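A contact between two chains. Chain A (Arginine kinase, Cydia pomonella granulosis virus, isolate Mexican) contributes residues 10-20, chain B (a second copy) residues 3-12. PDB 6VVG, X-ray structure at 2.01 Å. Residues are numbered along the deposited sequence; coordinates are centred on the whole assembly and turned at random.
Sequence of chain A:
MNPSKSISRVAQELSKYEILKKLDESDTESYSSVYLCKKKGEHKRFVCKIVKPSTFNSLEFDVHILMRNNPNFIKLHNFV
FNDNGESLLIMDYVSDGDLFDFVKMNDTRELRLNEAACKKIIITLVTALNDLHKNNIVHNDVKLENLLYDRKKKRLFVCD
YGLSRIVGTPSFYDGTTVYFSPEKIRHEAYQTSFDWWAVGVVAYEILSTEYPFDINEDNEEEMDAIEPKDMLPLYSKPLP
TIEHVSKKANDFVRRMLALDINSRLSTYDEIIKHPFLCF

Chain A (10-20) VAQELSKYEIL
Chain B (3-12) PSKSISRVAQ

Ile B7 lies at the centre of this contact between two copies of arginine kinase. It is buried, its CA-to-CB bond points toward chain A, and it gives up more area to the other stretch than any other residue here. Its chi1 is m (-54°) and its chi2 is t (-153°). In this conformation CG2 faces Leu A14 and CD1 reaches Tyr A17. CG2 of Ile B7 lies 4.1 Å from CD2 of Leu A14, and CD1 of Ile B7 lies 3.9 Å from CB of Tyr A17.

The CA-to-CB bond of Leu A14 also points toward chain B, with chi1 t (-165°) and chi2 between wells at 97°. Its CD2 packs against CG1 of Val B10 at 3.7 Å. Val B10, chi1 t (153°), comes three residues after Ile B7, a little less than one helical turn, so one leucine methyl touches both side chains.

Tyr A17 has chi1 m (-76°) and chi2 -82°. Its CA-to-CB bond runs sideways and the end of the side chain leads away. CB, not the ring, makes its closest approach to Ile B7.

Ala A11 and Ala B11 meet at one end of the patch. CA of Ala A11 is 4.8 Å from CA of Ala B11. CB of Ala A11 is 4.2 Å from CB of Ala B11. CA of Ala A11 also lies 4.1 Å from CB of Ala B11.

Chain B is helical from about residue 4 through 12. The helix carries i to i+4 bonds such as Ala B11 N to Ile B7 O, 2.8 Å. In chain A, a helix ends at Glu A13, and a type I turn spans Glu A13 to Lys A16. Leu A14 is at -71/2° and Ser A15 at -91/-4°. Lys A16 N donates to Glu A13 O at 3.0 Å. The side chains add a salt bridge, with a very short 2.4 Å between Lys A16 NZ and Glu A13 OE1.

Strand 17-20 follows. It runs nearly antiparallel to the chain B helix, at 156°, with the axes 8.5 Å apart at closest approach. Ile A19 is level with Ser B4, their CA atoms 5.7 Å apart. The CA-to-CB bond of Ile A19, chi1 m (-60°) and chi2 m (-89°), points toward chain B. Its CG1 lies 3.7 Å from N of Ser B4 and 4.0 Å from C of Pro B3.

The polar edge is sparse. Ser B4 OG stays 4.1 Å from Tyr A17 O. No hydrogen bond or salt bridge crosses between the stretches, which bury 412 Å² in total.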

# COMPACT_ATOMS: atom_id res chain seq x y z
N VAL A 10 -7.30 -21.28 -11.27
CA VAL A 10 -6.13 -20.83 -10.53
C VAL A 10 -5.21 -22.01 -10.23
O VAL A 10 -4.00 -21.96 -10.48
CB VAL A 10 -6.56 -20.16 -9.22
CG1 VAL A 10 -5.29 -20.10 -8.29
CG2 VAL A 10 -7.21 -18.88 -9.40
N ALA A 11 -5.77 -23.11 -9.75
CA ALA A 11 -4.98 -24.31 -9.49
C ALA A 11 -4.45 -24.91 -10.79
O ALA A 11 -3.34 -25.48 -10.83
CB ALA A 11 -5.86 -25.31 -8.76
N GLN A 12 -5.23 -24.80 -11.86
CA GLN A 12 -4.79 -25.31 -13.15
C GLN A 12 -3.67 -24.44 -13.72
O GLN A 12 -2.63 -24.96 -14.14
CB GLN A 12 -5.96 -25.39 -14.12
N GLU A 13 -3.87 -23.12 -13.76
CA GLU A 13 -2.85 -22.24 -14.32
C GLU A 13 -1.55 -22.36 -13.54
O GLU A 13 -0.49 -22.65 -14.10
CB GLU A 13 -3.35 -20.78 -14.32
CG GLU A 13 -2.35 -19.81 -14.94
CD GLU A 13 -1.72 -20.34 -16.22
OE1 GLU A 13 -2.46 -20.61 -17.19
OE2 GLU A 13 -0.48 -20.50 -16.25
N LEU A 14 -1.61 -22.10 -12.22
CA LEU A 14 -0.41 -22.11 -11.40
C LEU A 14 0.15 -23.51 -11.18
O LEU A 14 1.16 -23.65 -10.49
CB LEU A 14 -0.69 -21.45 -10.06
CG LEU A 14 0.47 -21.04 -9.16
CD1 LEU A 14 0.82 -19.59 -9.32
CD2 LEU A 14 0.07 -21.34 -7.71
N SER A 15 -0.46 -24.54 -11.77
CA SER A 15 0.10 -25.88 -11.78
C SER A 15 0.96 -26.14 -13.01
O SER A 15 1.56 -27.22 -13.12
CB SER A 15 -1.01 -26.93 -11.72
OG SER A 15 -0.56 -28.19 -12.18
N LYS A 16 1.02 -25.19 -13.94
CA LYS A 16 1.84 -25.35 -15.14
C LYS A 16 3.31 -25.03 -14.89
O LYS A 16 4.16 -25.43 -15.69
CB LYS A 16 1.31 -24.45 -16.26
CG LYS A 16 -0.10 -24.77 -16.73
CD LYS A 16 -0.47 -23.90 -17.93
CE LYS A 16 -1.95 -24.02 -18.28
NZ LYS A 16 -2.60 -22.68 -18.36
N TYR A 17 3.62 -24.32 -13.81
CA TYR A 17 4.97 -23.84 -13.57
C TYR A 17 5.84 -24.93 -12.96
O TYR A 17 5.42 -25.66 -12.06
CB TYR A 17 4.93 -22.62 -12.66
CG TYR A 17 4.48 -21.36 -13.36
CD1 TYR A 17 5.38 -20.61 -14.11
CD2 TYR A 17 3.17 -20.92 -13.29
CE1 TYR A 17 4.98 -19.46 -14.76
CE2 TYR A 17 2.76 -19.77 -13.94
CZ TYR A 17 3.67 -19.05 -14.67
OH TYR A 17 3.27 -17.90 -15.32
N GLU A 18 7.07 -25.04 -13.48
CA GLU A 18 8.04 -26.03 -13.03
C GLU A 18 9.33 -25.31 -12.66
O GLU A 18 9.72 -24.33 -13.31
CB GLU A 18 8.29 -27.08 -14.12
CG GLU A 18 9.42 -26.76 -15.08
CD GLU A 18 9.25 -27.44 -16.43
OE1 GLU A 18 9.47 -28.67 -16.51
OE2 GLU A 18 8.89 -26.76 -17.41
N ILE A 19 10.00 -25.80 -11.62
CA ILE A 19 11.12 -25.11 -11.01
C ILE A 19 12.42 -25.58 -11.66
O ILE A 19 12.69 -26.78 -11.72
CB ILE A 19 11.15 -25.34 -9.49
CG1 ILE A 19 9.86 -24.82 -8.86
CG2 ILE A 19 12.37 -24.68 -8.88
CD1 ILE A 19 9.92 -23.36 -8.44
N LEU A 20 13.22 -24.63 -12.13
CA LEU A 20 14.48 -24.93 -12.81
C LEU A 20 15.70 -24.82 -11.91
O LEU A 20 16.58 -25.68 -11.97
CB LEU A 20 14.66 -24.01 -14.02
CG LEU A 20 13.56 -24.04 -15.09
CD1 LEU A 20 14.02 -23.30 -16.35
CD2 LEU A 20 13.14 -25.46 -15.42
N PRO B 3 10.09 -26.11 -2.82
CA PRO B 3 10.54 -26.27 -4.21
C PRO B 3 9.33 -26.20 -5.13
O PRO B 3 8.52 -25.29 -4.98
CB PRO B 3 11.20 -27.64 -4.20
CG PRO B 3 10.37 -28.42 -3.16
CD PRO B 3 9.64 -27.40 -2.26
N SER B 4 9.19 -27.15 -6.06
CA SER B 4 7.92 -27.26 -6.76
C SER B 4 6.82 -27.75 -5.83
O SER B 4 5.64 -27.51 -6.11
CB SER B 4 8.05 -28.20 -7.97
OG SER B 4 7.15 -27.79 -8.99
N LYS B 5 7.19 -28.42 -4.73
CA LYS B 5 6.20 -28.84 -3.74
C LYS B 5 5.43 -27.65 -3.18
O LYS B 5 4.29 -27.80 -2.75
CB LYS B 5 6.89 -29.60 -2.61
N SER B 6 6.04 -26.46 -3.18
CA SER B 6 5.34 -25.29 -2.67
C SER B 6 4.20 -24.88 -3.60
O SER B 6 3.14 -24.46 -3.13
CB SER B 6 6.33 -24.13 -2.48
OG SER B 6 7.37 -24.50 -1.59
N ILE B 7 4.42 -24.98 -4.91
CA ILE B 7 3.34 -24.70 -5.86
C ILE B 7 2.20 -25.68 -5.66
O ILE B 7 1.02 -25.30 -5.58
CB ILE B 7 3.87 -24.74 -7.31
CG1 ILE B 7 5.06 -23.80 -7.46
CG2 ILE B 7 2.76 -24.38 -8.27
CD1 ILE B 7 5.27 -23.26 -8.86
N SER B 8 2.52 -26.98 -5.58
CA SER B 8 1.50 -27.99 -5.33
C SER B 8 0.70 -27.65 -4.08
O SER B 8 -0.53 -27.66 -4.10
CB SER B 8 2.15 -29.36 -5.20
OG SER B 8 2.77 -29.75 -6.41
N ARG B 9 1.39 -27.36 -2.97
CA ARG B 9 0.70 -27.05 -1.73
C ARG B 9 -0.15 -25.80 -1.87
O ARG B 9 -1.29 -25.75 -1.39
CB ARG B 9 1.72 -26.90 -0.59
N VAL B 10 0.41 -24.76 -2.50
CA VAL B 10 -0.33 -23.50 -2.66
C VAL B 10 -1.61 -23.75 -3.45
O VAL B 10 -2.69 -23.30 -3.07
CB VAL B 10 0.56 -22.43 -3.31
CG1 VAL B 10 -0.29 -21.42 -4.06
CG2 VAL B 10 1.41 -21.74 -2.24
N ALA B 11 -1.50 -24.46 -4.58
CA ALA B 11 -2.70 -24.82 -5.33
C ALA B 11 -3.65 -25.66 -4.48
O ALA B 11 -4.87 -25.46 -4.52
CB ALA B 11 -2.31 -25.58 -6.60
N GLN B 12 -3.10 -26.59 -3.70
CA GLN B 12 -3.93 -27.48 -2.89
C GLN B 12 -4.77 -26.70 -1.88
O GLN B 12 -5.98 -26.93 -1.75
CB GLN B 12 -3.04 -28.49 -2.17
CG GLN B 12 -3.63 -29.88 -2.00
CD GLN B 12 -2.68 -30.80 -1.24
OE1 GLN B 12 -3.02 -31.31 -0.17
NE2 GLN B 12 -1.50 -31.02 -1.80